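Local coordinates for protein transcriptional regulator (Rhodococcus sp., PDB 2O0Y) that probably binds DNA as an IclR-family transcription factor, regulating transcription through a helix-turn-helix domain joined to a GAF-like C-terminal domain, at residues 123-129 with 142-148. Numbering follows the deposited sequence.
Sequences SRVVVAQ and LGVPYPL
At one edge of the antiparallel sheet in the IclR C-terminal domain, the short strand 146-147 and the loop leading into it run alongside strand 123-130. Arg-124 and Tyr-146 form the antiparallel hydrogen-bonded pair: Arg-124 N gives to Tyr-146 O at 2.7 Å, and Tyr-146 N returns to Arg-124 O at 2.8 Å. Further along, the segments separate and a water fills in, accepting from Val-126 N and donating to Val-144 O at 2.6 Å. Direct bonding resumes where Gly-143 N meets Val-126 O at 2.8 Å.

The side chains of Arg-124 and Tyr-146 share one face of the sheet. Arg-124 CG sits between the backbone N and the carbonyl carbon (chi1 71°), and a bend at chi3 brings the guanidinium under Tyr-146 CB, which lies over the centre of one face, 3.7 Å above the plane. The ring and guanidinium planes are only 20° apart, but it is CB that covers the guanidinium, while the far end of Tyr-146 leads away. Arg-124 NE makes a weak, bent bond to Pro-147 O, while NH1 is held by the hydroxyl of Tyr-117 on the neighbouring strand. A leucine at Arg-124 would probably leave Pro-147 O and the Tyr-117 hydroxyl without these partners and Tyr-146 CB without its flat support.

Toward the Gln-129 end of strand 123-130, Leu-142 CG meets Val-126 CG1. Leu-142 CD1 lies 3.4 Å from Gln-129 OE1, a plain van der Waals contact; Gln-129 NE2 is hydrogen-bonded to Asn-115 OD1 and Ile-140 O. Val-125 CG1 presses tightly on Gly-143 CA, also 3.4 Å away. Direct and water-mediated backbone bonds thus fasten the incoming loop to the sheet edge, while Arg-124 links strand 146-147 to strand 113-120 across its own strand.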
ATOM      1  N   SER B 123       4.643 -10.770  -9.527  1.00 29.33           N
ATOM      2  CA  SER B 123       3.759 -10.624 -10.666  1.00 29.44           C
ATOM      3  C   SER B 123       4.111  -9.360 -11.428  1.00 29.93           C
ATOM      4  O   SER B 123       4.775  -8.465 -10.878  1.00 29.70           O
ATOM      5  CB  SER B 123       2.325 -10.484 -10.164  1.00 30.41           C
ATOM      6  OG  SER B 123       1.944 -11.624  -9.414  1.00 31.58           O
ATOM      7  N   ARG B 124       3.658  -9.283 -12.686  1.00 30.37           N
ATOM      8  CA  ARG B 124       3.715  -8.070 -13.482  1.00 30.74           C
ATOM      9  C   ARG B 124       2.283  -7.598 -13.683  1.00 30.57           C
ATOM     10  O   ARG B 124       1.350  -8.423 -13.769  1.00 30.26           O
ATOM     11  CB  ARG B 124       4.376  -8.314 -14.831  1.00 32.17           C
ATOM     12  CG  ARG B 124       3.537  -9.150 -15.811  1.00 33.12           C
ATOM     13  CD  ARG B 124       4.167  -9.176 -17.242  1.00 36.14           C
ATOM     14  NE  ARG B 124       4.100 -10.560 -17.621  1.00 48.36           N
ATOM     15  CZ  ARG B 124       3.222 -11.128 -18.434  1.00 47.72           C
ATOM     16  NH1 ARG B 124       2.333 -10.434 -19.122  1.00 47.64           N
ATOM     17  NH2 ARG B 124       3.300 -12.422 -18.579  1.00 47.31           N
ATOM     18  N   VAL B 125       2.122  -6.277 -13.718  1.00 28.62           N
ATOM     19  CA  VAL B 125       0.823  -5.625 -13.761  1.00 27.94           C
ATOM     20  C   VAL B 125       0.941  -4.495 -14.730  1.00 27.72           C
ATOM     21  O   VAL B 125       1.871  -3.687 -14.650  1.00 27.16           O
ATOM     22  CB  VAL B 125       0.449  -5.033 -12.386  1.00 27.10           C
ATOM     23  CG1 VAL B 125      -1.013  -4.544 -12.381  1.00 28.02           C
ATOM     24  CG2 VAL B 125       0.642  -6.086 -11.324  1.00 29.47           C
ATOM     25  N   VAL B 126      -0.004  -4.429 -15.656  1.00 28.07           N
ATOM     26  CA  VAL B 126      -0.092  -3.279 -16.571  1.00 26.59           C
ATOM     27  C   VAL B 126      -0.783  -2.171 -15.835  1.00 27.01           C
ATOM     28  O   VAL B 126      -1.893  -2.337 -15.281  1.00 26.18           O
ATOM     29  CB  VAL B 126      -0.858  -3.632 -17.894  1.00 28.08           C
ATOM     30  CG1 VAL B 126      -1.012  -2.454 -18.750  1.00 25.82           C
ATOM     31  CG2 VAL B 126      -0.099  -4.716 -18.659  1.00 29.51           C
ATOM     32  N   VAL B 127      -0.092  -1.043 -15.732  1.00 26.26           N
ATOM     33  CA  VAL B 127      -0.662   0.077 -14.990  1.00 25.39           C
ATOM     34  C   VAL B 127      -0.988   1.276 -15.871  1.00 25.67           C
ATOM     35  O   VAL B 127      -1.626   2.240 -15.438  1.00 25.69           O
ATOM     36  CB  VAL B 127       0.265   0.485 -13.835  1.00 27.08           C
ATOM     37  CG1 VAL B 127       0.305  -0.666 -12.755  1.00 24.31           C
ATOM     38  CG2 VAL B 127       1.663   0.926 -14.355  1.00 25.26           C
ATOM     39  N   ALA B 128      -0.498   1.247 -17.107  1.00 25.81           N
ATOM     40  CA  ALA B 128      -1.017   2.132 -18.144  1.00 26.14           C
ATOM     41  C   ALA B 128      -0.833   1.492 -19.505  1.00 25.82           C
ATOM     42  O   ALA B 128       0.064   0.664 -19.667  1.00 24.95           O
ATOM     43  CB  ALA B 128      -0.283   3.531 -18.111  1.00 27.81           C
ATOM     44  N   GLN B 129      -1.698   1.849 -20.475  1.00 26.93           N
ATOM     45  CA  GLN B 129      -1.741   1.126 -21.758  1.00 27.95           C
ATOM     46  C   GLN B 129      -2.209   2.024 -22.886  1.00 28.88           C
ATOM     47  O   GLN B 129      -3.133   2.812 -22.674  1.00 29.30           O
ATOM     48  CB  GLN B 129      -2.749  -0.021 -21.605  1.00 27.91           C
ATOM     49  CG  GLN B 129      -2.877  -0.971 -22.806  1.00 29.69           C
ATOM     50  CD  GLN B 129      -3.782  -2.156 -22.487  1.00 34.47           C
ATOM     51  OE1 GLN B 129      -5.000  -1.993 -22.395  1.00 31.76           O
ATOM     52  NE2 GLN B 129      -3.177  -3.357 -22.264  1.00 28.49           N
ATOM     53  N   LEU B 142      -5.713  -4.151 -17.608  1.00 32.50           N
ATOM     54  CA  LEU B 142      -5.005  -3.317 -16.642  1.00 33.20           C
ATOM     55  C   LEU B 142      -5.208  -3.794 -15.213  1.00 32.86           C
ATOM     56  O   LEU B 142      -6.311  -4.222 -14.855  1.00 32.77           O
ATOM     57  CB  LEU B 142      -5.424  -1.840 -16.763  1.00 33.65           C
ATOM     58  CG  LEU B 142      -4.716  -1.168 -17.946  1.00 34.49           C
ATOM     59  CD1 LEU B 142      -5.593  -1.152 -19.150  1.00 42.53           C
ATOM     60  CD2 LEU B 142      -4.316   0.217 -17.567  1.00 33.84           C
ATOM     61  N   GLY B 143      -4.150  -3.754 -14.403  1.00 31.92           N
ATOM     62  CA  GLY B 143      -4.294  -4.057 -12.982  1.00 32.45           C
ATOM     63  C   GLY B 143      -4.548  -5.515 -12.644  1.00 32.39           C
ATOM     64  O   GLY B 143      -4.885  -5.841 -11.499  1.00 34.52           O
ATOM     65  N   VAL B 144      -4.381  -6.409 -13.610  1.00 32.44           N
ATOM     66  CA  VAL B 144      -4.520  -7.856 -13.351  1.00 31.21           C
ATOM     67  C   VAL B 144      -3.099  -8.450 -13.257  1.00 31.25           C
ATOM     68  O   VAL B 144      -2.318  -8.250 -14.174  1.00 31.15           O
ATOM     69  CB  VAL B 144      -5.372  -8.512 -14.481  1.00 31.02           C
ATOM     70  CG1 VAL B 144      -5.234 -10.017 -14.467  1.00 31.15           C
ATOM     71  CG2 VAL B 144      -6.840  -8.102 -14.357  1.00 29.49           C
ATOM     72  N   PRO B 145      -2.743  -9.128 -12.134  1.00 31.20           N
ATOM     73  CA  PRO B 145      -1.388  -9.671 -12.043  1.00 32.19           C
ATOM     74  C   PRO B 145      -1.183 -10.872 -12.967  1.00 32.69           C
ATOM     75  O   PRO B 145      -2.018 -11.785 -12.989  1.00 31.57           O
ATOM     76  CB  PRO B 145      -1.259 -10.131 -10.574  1.00 31.83           C
ATOM     77  CG  PRO B 145      -2.637 -10.299 -10.089  1.00 33.67           C
ATOM     78  CD  PRO B 145      -3.530  -9.395 -10.911  1.00 32.37           C
ATOM     79  N   TYR B 146      -0.084 -10.844 -13.712  1.00 32.75           N
ATOM     80  CA  TYR B 146       0.348 -11.949 -14.557  1.00 33.52           C
ATOM     81  C   TYR B 146       1.746 -12.374 -14.109  1.00 33.72           C
ATOM     82  O   TYR B 146       2.438 -11.638 -13.397  1.00 32.09           O
ATOM     83  CB  TYR B 146       0.370 -11.573 -16.049  1.00 34.15           C
ATOM     84  CG  TYR B 146      -0.991 -11.512 -16.715  1.00 35.64           C
ATOM     85  CD1 TYR B 146      -1.510 -12.614 -17.405  1.00 38.20           C
ATOM     86  CD2 TYR B 146      -1.770 -10.378 -16.621  1.00 36.12           C
ATOM     87  CE1 TYR B 146      -2.768 -12.559 -17.998  1.00 37.75           C
ATOM     88  CE2 TYR B 146      -3.017 -10.321 -17.181  1.00 36.41           C
ATOM     89  CZ  TYR B 146      -3.509 -11.402 -17.879  1.00 37.83           C
ATOM     90  OH  TYR B 146      -4.754 -11.311 -18.440  1.00 37.33           O
ATOM     91  N   PRO B 147       2.164 -13.590 -14.510  1.00 33.88           N
ATOM     92  CA  PRO B 147       3.423 -14.131 -13.996  1.00 33.43           C
ATOM     93  C   PRO B 147       4.630 -13.347 -14.489  1.00 32.77           C
ATOM     94  O   PRO B 147       4.514 -12.574 -15.453  1.00 31.71           O
ATOM     95  CB  PRO B 147       3.441 -15.569 -14.551  1.00 33.38           C
ATOM     96  CG  PRO B 147       2.541 -15.531 -15.739  1.00 34.77           C
ATOM     97  CD  PRO B 147       1.460 -14.544 -15.389  1.00 34.15           C
ATOM     98  N   LEU B 148       5.766 -13.522 -13.815  1.00 30.48           N
ATOM     99  CA  LEU B 148       7.009 -12.850 -14.260  1.00 30.33           C
ATOM    100  C   LEU B 148       7.898 -13.819 -15.052  1.00 29.60           C
ATOM    101  O   LEU B 148       8.931 -13.413 -15.557  1.00 29.77           O
ATOM    102  CB  LEU B 148       7.828 -12.346 -13.056  1.00 29.20           C
ATOM    103  CG  LEU B 148       7.417 -11.097 -12.274  1.00 28.99           C
ATOM    104  CD1 LEU B 148       8.334 -10.954 -11.065  1.00 25.82           C
ATOM    105  CD2 LEU B 148       7.488  -9.875 -13.189  1.00 28.58           C
TER
HETATM  106  O   HOH W   1      -2.126  -6.359 -16.006  1.00 26.06           O